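Local coordinates for chromosome replication initiation inhibitor protein (Agrobacterium tumefaciens, PDB 3FD3) that probably regulates transcription as a DNA-binding factor of the LysR family, the chain here being its C-terminal substrate-binding-type domain, at residues D37-T42 and T104-D109; A53-H58 and L177-N182; V72-A77 and G170-I175. One frame throughout, in Å; residues are numbered along the deposited sequence.

In the fold
From the N terminus, the chain makes strands 3-8 and 31-36 before reaching loop 37-42, the first half of contact 1. Strand 53-56 and then strand 66-79 open contacts 2 and 3 before loop 104-109, in the second lobe, closes contact 1. Strand 165-181 returns through residues 170-175, closing contact 3, and then residues 177-182, closing contact 2. Contact 3 is therefore nested inside contact 2, while contact 1 crosses both. Contact 2 pairs neighbouring strands in the part of the sheet that lies in the first lobe, contact 3 pairs the strands that run between the lobes, and contact 1 joins the lobes across their cleft. Asp40 of contact 1 probably hydrogen-bonds His58 of contact 2.

Contact 1 of 3, residues D37-T42 and T104-D109; sequences DDQDHT and TFNQKD
Loop 37-42, which leads from strand 31-36 into helix 42-47, meets loop 104-109 mainly through two side chains of 104-109, Asn106 and Lys108, which reach over to backbone carbonyls of 37-42. The tight part is at Asn106. Its CG takes the crowded position between backbone N and carbonyl carbon (chi1 62°), which aims the amide at Asp38: Asn106 ND2 donates to Asp38 O over 2.8 Å, with an N-H...O angle of 160°. The acceptor lies close to the Asn106 amide plane, but the donor stands well above the plane of the Asp38 carbonyl. The other end of the amide is fixed as well, because Asn106 OD1 accepts from Lys108 N at 2.9 Å, an Asx turn within the type I turn Asn106-Asp109. Next to it, Phe105 CZ comes 3.7 Å from Asp38 OD2, the two side chains crossing at about a right angle; Asp38 OD1 is taken by Ala10 N. Loop 37-42 is braced by Asp37, whose carboxylate collects four donors, Gln39 N and His41 N on OD1 and Thr42 N and OG1 on OD2.

The looser side belongs to Gln39 and Lys108, both exposed. Lys108 runs extended beyond CG past the Gln39 amide and puts NZ 2.8 Å from Gln39 O in a hydrogen bond. Asp40 OD2 stays 5.2 Å from Lys108 NZ, so any attraction is at a distance, and Asp40 OD1 bonds to His58 instead. A water accepts from Asn106 ND2 at 2.9 Å and only weakly from Gln39 NE2. With loop 37-42 in one lobe and loop 104-109 in the other, this is a surface bridge across the interlobe cleft of the periplasmic-binding-protein-like fold of LysR regulators.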
loop_
_atom_site.group_PDB
_atom_site.type_symbol
_atom_site.label_atom_id
_atom_site.label_comp_id
_atom_site.label_asym_id
_atom_site.label_seq_id
_atom_site.Cartn_x
_atom_site.Cartn_y
_atom_site.Cartn_z
ATOM N N ASP A 37 6.880 -8.451 -1.643
ATOM C CA ASP A 37 6.729 -9.593 -2.502
ATOM C C ASP A 37 5.303 -10.055 -2.374
ATOM O O ASP A 37 4.901 -10.501 -1.302
ATOM C CB ASP A 37 7.621 -10.731 -2.042
ATOM C CG ASP A 37 7.390 -12.000 -2.835
ATOM O OD1 ASP A 37 7.055 -11.900 -4.045
ATOM O OD2 ASP A 37 7.516 -13.074 -2.228
ATOM N N ASP A 38 4.508 -9.951 -3.418
ATOM C CA ASP A 38 3.244 -10.698 -3.405
ATOM C C ASP A 38 3.060 -11.472 -4.696
ATOM O O ASP A 38 1.940 -11.783 -5.090
ATOM C CB ASP A 38 2.058 -9.792 -3.081
ATOM C CG ASP A 38 2.271 -9.011 -1.794
ATOM O OD1 ASP A 38 2.287 -9.629 -0.705
ATOM O OD2 ASP A 38 2.450 -7.790 -1.893
ATOM N N GLN A 39 4.185 -11.792 -5.334
ATOM C CA GLN A 39 4.217 -12.733 -6.460
ATOM C C GLN A 39 4.977 -14.021 -6.096
ATOM O O GLN A 39 5.333 -14.800 -6.988
ATOM C CB GLN A 39 4.871 -12.085 -7.674
ATOM C CG GLN A 39 4.102 -10.879 -8.239
ATOM C CD GLN A 39 2.842 -11.277 -8.942
ATOM O OE1 GLN A 39 2.638 -12.450 -9.261
ATOM N NE2 GLN A 39 1.981 -10.303 -9.206
ATOM N N ASP A 40 5.208 -14.242 -4.797
ATOM C CA ASP A 40 5.848 -15.452 -4.303
ATOM C C ASP A 40 7.281 -15.619 -4.881
ATOM O O ASP A 40 7.666 -16.706 -5.313
ATOM C CB ASP A 40 4.964 -16.665 -4.630
ATOM C CG ASP A 40 5.356 -17.901 -3.853
ATOM O OD1 ASP A 40 5.953 -17.749 -2.757
ATOM O OD2 ASP A 40 5.085 -19.025 -4.357
ATOM N N HIS A 41 8.036 -14.523 -4.932
ATOM C CA HIS A 41 9.420 -14.553 -5.376
ATOM C C HIS A 41 10.417 -14.590 -4.230
ATOM O O HIS A 41 11.622 -14.686 -4.464
ATOM C CB HIS A 41 9.736 -13.349 -6.250
ATOM C CG HIS A 41 9.014 -13.365 -7.556
ATOM N ND1 HIS A 41 8.901 -14.505 -8.323
ATOM C CD2 HIS A 41 8.355 -12.391 -8.221
ATOM C CE1 HIS A 41 8.194 -14.231 -9.407
ATOM N NE2 HIS A 41 7.847 -12.956 -9.365
ATOM N N THR A 42 9.925 -14.499 -2.992
ATOM C CA THR A 42 10.839 -14.370 -1.842
ATOM C C THR A 42 11.854 -15.490 -1.767
ATOM O O THR A 42 13.040 -15.228 -1.490
ATOM C CB THR A 42 10.065 -14.282 -0.512
ATOM O OG1 THR A 42 9.390 -13.030 -0.476
ATOM C CG2 THR A 42 11.016 -14.389 0.705
ATOM N N THR A 104 -9.874 -9.380 -4.890
ATOM C CA THR A 104 -8.748 -10.321 -5.032
ATOM C C THR A 104 -7.473 -9.504 -5.257
ATOM O O THR A 104 -7.459 -8.565 -6.039
ATOM C CB THR A 104 -8.997 -11.339 -6.166
ATOM O OG1 THR A 104 -10.299 -11.948 -6.008
ATOM C CG2 THR A 104 -7.905 -12.454 -6.163
ATOM N N PHE A 105 -6.403 -9.845 -4.555
ATOM C CA PHE A 105 -5.206 -9.004 -4.538
ATOM C C PHE A 105 -4.503 -9.119 -5.903
ATOM O O PHE A 105 -4.192 -8.117 -6.535
ATOM C CB PHE A 105 -4.311 -9.439 -3.363
ATOM C CG PHE A 105 -3.193 -8.504 -3.043
ATOM C CD1 PHE A 105 -2.069 -8.444 -3.847
ATOM C CD2 PHE A 105 -3.235 -7.713 -1.905
ATOM C CE1 PHE A 105 -1.012 -7.590 -3.546
ATOM C CE2 PHE A 105 -2.174 -6.859 -1.600
ATOM C CZ PHE A 105 -1.092 -6.796 -2.394
ATOM N N ASN A 106 -4.281 -10.343 -6.357
ATOM C CA ASN A 106 -3.695 -10.612 -7.649
ATOM C C ASN A 106 -3.968 -12.076 -7.997
ATOM O O ASN A 106 -4.716 -12.736 -7.294
ATOM C CB ASN A 106 -2.196 -10.261 -7.698
ATOM C CG ASN A 106 -1.370 -11.073 -6.727
ATOM O OD1 ASN A 106 -1.740 -12.199 -6.354
ATOM N ND2 ASN A 106 -0.204 -10.532 -6.350
ATOM N N GLN A 107 -3.379 -12.588 -9.060
ATOM C CA GLN A 107 -3.735 -13.932 -9.518
ATOM C C GLN A 107 -3.228 -15.043 -8.602
ATOM O O GLN A 107 -3.664 -16.174 -8.717
ATOM C CB GLN A 107 -3.265 -14.137 -10.958
ATOM C CG GLN A 107 -4.015 -13.212 -11.914
ATOM C CD GLN A 107 -3.557 -13.303 -13.343
ATOM O OE1 GLN A 107 -4.208 -13.944 -14.173
ATOM N NE2 GLN A 107 -2.433 -12.650 -13.653
ATOM N N LYS A 108 -2.329 -14.722 -7.693
ATOM C CA LYS A 108 -1.821 -15.685 -6.712
ATOM C C LYS A 108 -2.539 -15.662 -5.372
ATOM O O LYS A 108 -2.201 -16.449 -4.472
ATOM C CB LYS A 108 -0.326 -15.445 -6.521
ATOM C CG LYS A 108 0.420 -15.815 -7.786
ATOM C CD LYS A 108 1.904 -15.802 -7.643
ATOM C CE LYS A 108 2.547 -16.220 -8.945
ATOM N NZ LYS A 108 3.985 -16.481 -8.766
ATOM N N ASP A 109 -3.520 -14.771 -5.234
ATOM C CA ASP A 109 -4.237 -14.601 -3.979
ATOM C C ASP A 109 -5.325 -15.660 -3.884
ATOM O O ASP A 109 -6.365 -15.554 -4.570
ATOM C CB ASP A 109 -4.838 -13.195 -3.910
ATOM C CG ASP A 109 -5.729 -12.969 -2.704
ATOM O OD1 ASP A 109 -5.764 -13.809 -1.776
ATOM O OD2 ASP A 109 -6.440 -11.918 -2.682
HETATM O O HOH W 1 0.465 -7.982 -7.575
#

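Contact 2 of 3, residues A53-H58 and L177-N182; sequences AAVTAH and LYWQVN
Ala53 starts the pairing with its CB 3.4 Å from Trp179 CH2, on the same side of the sheet as Val181, whose CG2 lies over a face of the indole. Trp179 CG is anti to its backbone N (chi1 177°), which lays the six-membered ring beside Ala53 and Val55; Trp179 NE1 bonds to Thr193 of the helix that backs this face. At Ala54 the backbone is tied twice to Gln180: Ala54 N donates to Gln180 O at 2.9 Å, and Gln180 N returns a straighter bond to Ala54 O. Val55, a non-hydrogen-bonded partner of Trp179, crosses it at about a right angle, CG2 coming 3.7 Å from Trp179 CE3, while its CG1 meets Leu177 CD1. Strands 53-56 and 177-181 thus run antiparallel within the part of the mixed sheet that forms the first lobe of the LysR substrate-binding domain. Thr56 makes the second hydrogen-bonded pair, with Tyr178, and its CG2 packs 3.9 Å from Gln180 CG on the face opposite Trp179. The chain then leaves the sheet: Thr56 OG1 accepts from His58 N at 3.0 Å, an ST turn that swings Ala57 outward, its CB 4.3 Å from Leu177 CD2. His58 O receives Gln180 NE2 at 3.0 Å, from above the carbonyl plane but in the plane of the amide, which Lys60 O and Val62 N also hold.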
loop_
_atom_site.group_PDB
_atom_site.type_symbol
_atom_site.label_atom_id
_atom_site.label_comp_id
_atom_site.label_asym_id
_atom_site.label_seq_id
_atom_site.Cartn_x
_atom_site.Cartn_y
_atom_site.Cartn_z
ATOM N N ALA A 53 17.025 -11.292 4.283
ATOM C CA ALA A 53 16.033 -11.722 5.244
ATOM C C ALA A 53 14.659 -11.388 4.727
ATOM O O ALA A 53 14.487 -10.503 3.860
ATOM C CB ALA A 53 16.235 -11.046 6.613
ATOM N N ALA A 54 13.672 -12.124 5.234
ATOM C CA ALA A 54 12.299 -11.962 4.743
ATOM C C ALA A 54 11.284 -12.461 5.755
ATOM O O ALA A 54 11.505 -13.492 6.412
ATOM C CB ALA A 54 12.102 -12.695 3.424
ATOM N N VAL A 55 10.168 -11.722 5.839
ATOM C CA VAL A 55 8.925 -12.202 6.410
ATOM C C VAL A 55 8.199 -12.881 5.273
ATOM O O VAL A 55 7.959 -12.265 4.201
ATOM C CB VAL A 55 8.066 -11.044 7.008
ATOM C CG1 VAL A 55 6.637 -11.549 7.389
ATOM C CG2 VAL A 55 8.779 -10.394 8.193
ATOM N N THR A 56 7.836 -14.135 5.478
ATOM C CA THR A 56 7.210 -14.953 4.432
ATOM C C THR A 56 6.250 -15.965 5.037
ATOM O O THR A 56 6.422 -16.387 6.178
ATOM C CB THR A 56 8.276 -15.673 3.611
ATOM O OG1 THR A 56 7.662 -16.492 2.616
ATOM C CG2 THR A 56 9.165 -16.525 4.513
ATOM N N ALA A 57 5.235 -16.360 4.256
ATOM C CA ALA A 57 4.390 -17.498 4.618
ATOM C C ALA A 57 5.043 -18.867 4.344
ATOM O O ALA A 57 4.484 -19.878 4.736
ATOM C CB ALA A 57 3.024 -17.408 3.905
ATOM N N HIS A 58 6.180 -18.846 3.643
ATOM C CA HIS A 58 6.964 -20.043 3.370
ATOM C C HIS A 58 7.751 -20.491 4.594
ATOM O O HIS A 58 8.621 -19.787 5.103
ATOM C CB HIS A 58 7.942 -19.829 2.216
ATOM C CG HIS A 58 7.299 -19.888 0.877
ATOM N ND1 HIS A 58 6.874 -21.070 0.309
ATOM C CD2 HIS A 58 6.990 -18.911 -0.005
ATOM C CE1 HIS A 58 6.334 -20.816 -0.869
ATOM N NE2 HIS A 58 6.394 -19.514 -1.084
ATOM N N LEU A 177 3.317 -17.062 9.764
ATOM C CA LEU A 177 4.404 -16.329 9.135
ATOM C C LEU A 177 5.752 -16.739 9.728
ATOM O O LEU A 177 5.827 -17.195 10.864
ATOM C CB LEU A 177 4.216 -14.843 9.319
ATOM C CG LEU A 177 3.005 -14.209 8.620
ATOM C CD1 LEU A 177 3.036 -12.737 8.953
ATOM C CD2 LEU A 177 3.068 -14.457 7.099
ATOM N N TYR A 178 6.796 -16.575 8.923
ATOM C CA TYR A 178 8.144 -17.003 9.270
ATOM C C TYR A 178 9.133 -15.905 8.930
ATOM O O TYR A 178 8.928 -15.125 8.005
ATOM C CB TYR A 178 8.501 -18.275 8.488
ATOM C CG TYR A 178 7.545 -19.373 8.788
ATOM C CD1 TYR A 178 7.767 -20.238 9.853
ATOM C CD2 TYR A 178 6.369 -19.520 8.057
ATOM C CE1 TYR A 178 6.867 -21.210 10.184
ATOM C CE2 TYR A 178 5.461 -20.501 8.381
ATOM C CZ TYR A 178 5.709 -21.344 9.449
ATOM O OH TYR A 178 4.802 -22.345 9.764
ATOM N N TRP A 179 10.215 -15.847 9.698
ATOM C CA TRP A 179 11.325 -14.952 9.448
ATOM C C TRP A 179 12.493 -15.825 8.995
ATOM O O TRP A 179 12.957 -16.711 9.758
ATOM C CB TRP A 179 11.646 -14.242 10.740
ATOM C CG TRP A 179 12.817 -13.299 10.751
ATOM C CD1 TRP A 179 13.923 -13.386 11.567
ATOM C CD2 TRP A 179 12.989 -12.095 9.988
ATOM N NE1 TRP A 179 14.776 -12.321 11.336
ATOM C CE2 TRP A 179 14.244 -11.534 10.358
ATOM C CE3 TRP A 179 12.245 -11.466 8.985
ATOM C CZ2 TRP A 179 14.744 -10.360 9.778
ATOM C CZ3 TRP A 179 12.742 -10.286 8.424
ATOM C CH2 TRP A 179 13.967 -9.736 8.842
ATOM N N GLN A 180 12.970 -15.588 7.776
ATOM C CA GLN A 180 14.045 -16.375 7.151
ATOM C C GLN A 180 15.225 -15.433 7.004
ATOM O O GLN A 180 15.046 -14.300 6.579
ATOM C CB GLN A 180 13.631 -16.966 5.806
ATOM C CG GLN A 180 12.524 -18.018 5.899
ATOM C CD GLN A 180 12.691 -19.225 4.970
ATOM O OE1 GLN A 180 13.805 -19.587 4.579
ATOM N NE2 GLN A 180 11.569 -19.869 4.632
ATOM N N VAL A 181 16.412 -15.849 7.449
ATOM C CA VAL A 181 17.597 -14.995 7.402
ATOM C C VAL A 181 18.759 -15.764 6.823
ATOM O O VAL A 181 19.008 -16.914 7.199
ATOM C CB VAL A 181 18.019 -14.490 8.803
ATOM C CG1 VAL A 181 19.198 -13.524 8.687
ATOM C CG2 VAL A 181 16.800 -13.843 9.527
ATOM N N ASN A 182 19.463 -15.140 5.883
ATOM C CA ASN A 182 20.696 -15.709 5.335
ATOM C C ASN A 182 21.642 -16.047 6.485
ATOM O O ASN A 182 21.959 -15.187 7.310
ATOM C CB ASN A 182 21.327 -14.680 4.406
ATOM C CG ASN A 182 22.573 -15.157 3.751
ATOM O OD1 ASN A 182 23.551 -15.528 4.432
ATOM N ND2 ASN A 182 22.589 -15.128 2.409
#

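Contact 3 of 3, residues V72-A77 and G170-I175; sequences VLRYHA and GTPLDI
Asp174 OD1 is the best-held polar atom, gripped by one short, straight bond: Arg74 NE donates to it over 2.7 Å at 171°, on its syn lone pair. A second bond runs alongside, Arg74 NH2 to Asp174 OD2 at 2.9 Å, also syn, so the salt bridge is a side-on, two-nitrogen grip with guanidinium and carboxylate planes only 6° apart. Arg74 bends at chi3 to lie flat there, and Pro172 CG sits 3.6 Å above the centre of the guanidinium, covering one face. Val72 CG1 flanks the acid, 3.3 Å from Asp174 CB. Between the two antiparallel strands the backbones exchange four hydrogen bonds, Leu73 with Ile175 and Tyr75 with Leu173. On the opposite face of the sheet Tyr75 CE1 rests 3.8 Å from Ile175 CG1, the side chains crossing obliquely; Tyr75 OH bonds to Asp11, and a bound calcium ion lies near this side chain. Further along, a water accepts from Ala77 N and donates to Thr171 OG1. Strands 66-79 and 165-181 pass between the two lobes, and such a pair of crossover strands forms the hinge of the periplasmic-binding-protein-like fold.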
loop_
_atom_site.group_PDB
_atom_site.type_symbol
_atom_site.label_atom_id
_atom_site.label_comp_id
_atom_site.label_asym_id
_atom_site.label_seq_id
_atom_site.Cartn_x
_atom_site.Cartn_y
_atom_site.Cartn_z
ATOM N N VAL A 72 0.839 -16.204 13.853
ATOM C CA VAL A 72 -0.199 -16.329 12.837
ATOM C C VAL A 72 -0.816 -14.957 12.565
ATOM O O VAL A 72 -1.167 -14.230 13.501
ATOM C CB VAL A 72 -1.281 -17.317 13.291
ATOM C CG1 VAL A 72 -2.618 -17.064 12.581
ATOM C CG2 VAL A 72 -0.782 -18.751 13.114
ATOM N N LEU A 73 -0.936 -14.637 11.273
ATOM C CA LEU A 73 -1.662 -13.456 10.787
ATOM C C LEU A 73 -3.096 -13.919 10.492
ATOM O O LEU A 73 -3.325 -14.799 9.642
ATOM C CB LEU A 73 -0.996 -12.881 9.548
ATOM C CG LEU A 73 -1.596 -11.558 9.034
ATOM C CD1 LEU A 73 -1.614 -10.516 10.141
ATOM C CD2 LEU A 73 -0.856 -11.070 7.819
ATOM N N ARG A 74 -4.038 -13.407 11.274
ATOM C CA ARG A 74 -5.444 -13.819 11.152
ATOM C C ARG A 74 -6.175 -12.830 10.294
ATOM O O ARG A 74 -6.020 -11.610 10.463
ATOM C CB ARG A 74 -6.118 -13.910 12.518
ATOM C CG ARG A 74 -7.619 -14.069 12.443
ATOM C CD ARG A 74 -8.198 -14.607 13.729
ATOM N NE ARG A 74 -7.851 -16.004 13.935
ATOM C CZ ARG A 74 -8.278 -16.753 14.946
ATOM N NH1 ARG A 74 -9.080 -16.249 15.877
ATOM N NH2 ARG A 74 -7.907 -18.020 15.030
ATOM N N TYR A 75 -6.969 -13.368 9.363
ATOM C CA TYR A 75 -7.772 -12.576 8.456
ATOM C C TYR A 75 -9.246 -12.846 8.680
ATOM O O TYR A 75 -9.625 -13.953 9.072
ATOM C CB TYR A 75 -7.464 -12.964 7.022
ATOM C CG TYR A 75 -6.085 -12.636 6.474
ATOM C CD1 TYR A 75 -4.985 -13.409 6.817
ATOM C CD2 TYR A 75 -5.903 -11.638 5.549
ATOM C CE1 TYR A 75 -3.742 -13.159 6.294
ATOM C CE2 TYR A 75 -4.661 -11.373 5.030
ATOM C CZ TYR A 75 -3.571 -12.148 5.401
ATOM O OH TYR A 75 -2.326 -11.912 4.847
ATOM N N HIS A 76 -10.072 -11.836 8.420
ATOM C CA HIS A 76 -11.526 -12.004 8.462
ATOM C C HIS A 76 -12.117 -11.587 7.111
ATOM O O HIS A 76 -11.686 -10.589 6.516
ATOM C CB HIS A 76 -12.150 -11.165 9.579
ATOM C CG HIS A 76 -11.746 -11.594 10.958
ATOM N ND1 HIS A 76 -12.366 -12.616 11.641
ATOM C CD2 HIS A 76 -10.758 -11.147 11.769
ATOM C CE1 HIS A 76 -11.783 -12.777 12.814
ATOM N NE2 HIS A 76 -10.812 -11.890 12.926
ATOM N N ALA A 77 -13.091 -12.362 6.643
ATOM C CA ALA A 77 -13.816 -12.056 5.413
ATOM C C ALA A 77 -14.871 -11.008 5.771
ATOM O O ALA A 77 -15.780 -11.282 6.547
ATOM C CB ALA A 77 -14.469 -13.322 4.845
ATOM N N GLY A 170 -16.923 -15.924 13.000
ATOM C CA GLY A 170 -16.271 -17.090 13.544
ATOM C C GLY A 170 -15.654 -17.946 12.467
ATOM O O GLY A 170 -15.459 -19.130 12.681
ATOM N N THR A 171 -15.309 -17.347 11.321
ATOM C CA THR A 171 -14.671 -18.097 10.233
ATOM C C THR A 171 -13.342 -17.450 9.799
ATOM O O THR A 171 -13.131 -17.191 8.607
ATOM C CB THR A 171 -15.604 -18.230 9.017
ATOM O OG1 THR A 171 -15.967 -16.928 8.541
ATOM C CG2 THR A 171 -16.851 -19.042 9.402
ATOM N N PRO A 172 -12.434 -17.221 10.762
ATOM C CA PRO A 172 -11.172 -16.594 10.369
ATOM C C PRO A 172 -10.308 -17.508 9.520
ATOM O O PRO A 172 -10.476 -18.746 9.534
ATOM C CB PRO A 172 -10.484 -16.310 11.709
ATOM C CG PRO A 172 -11.038 -17.315 12.635
ATOM C CD PRO A 172 -12.478 -17.490 12.209
ATOM N N LEU A 173 -9.375 -16.898 8.800
ATOM C CA LEU A 173 -8.385 -17.599 7.999
ATOM C C LEU A 173 -7.031 -17.211 8.567
ATOM O O LEU A 173 -6.681 -16.019 8.597
ATOM C CB LEU A 173 -8.500 -17.163 6.539
ATOM C CG LEU A 173 -7.781 -17.971 5.463
ATOM C CD1 LEU A 173 -8.498 -17.833 4.102
ATOM C CD2 LEU A 173 -6.327 -17.531 5.349
ATOM N N ASP A 174 -6.288 -18.206 9.024
ATOM C CA ASP A 174 -5.005 -17.979 9.691
ATOM C C ASP A 174 -3.833 -18.380 8.813
ATOM O O ASP A 174 -3.769 -19.518 8.333
ATOM C CB ASP A 174 -4.968 -18.817 10.962
ATOM C CG ASP A 174 -5.929 -18.329 12.015
ATOM O OD1 ASP A 174 -6.416 -17.186 11.939
ATOM O OD2 ASP A 174 -6.202 -19.105 12.947
ATOM N N ILE A 175 -2.874 -17.471 8.673
ATOM C CA ILE A 175 -1.678 -17.702 7.892
ATOM C C ILE A 175 -0.454 -17.574 8.811
ATOM O O ILE A 175 -0.124 -16.481 9.291
ATOM C CB ILE A 175 -1.553 -16.685 6.745
ATOM C CG1 ILE A 175 -2.771 -16.767 5.806
ATOM C CG2 ILE A 175 -0.257 -16.914 5.981
ATOM C CD1 ILE A 175 -2.959 -18.075 5.094
HETATM O O HOH W 2 -13.850 -14.522 8.433
#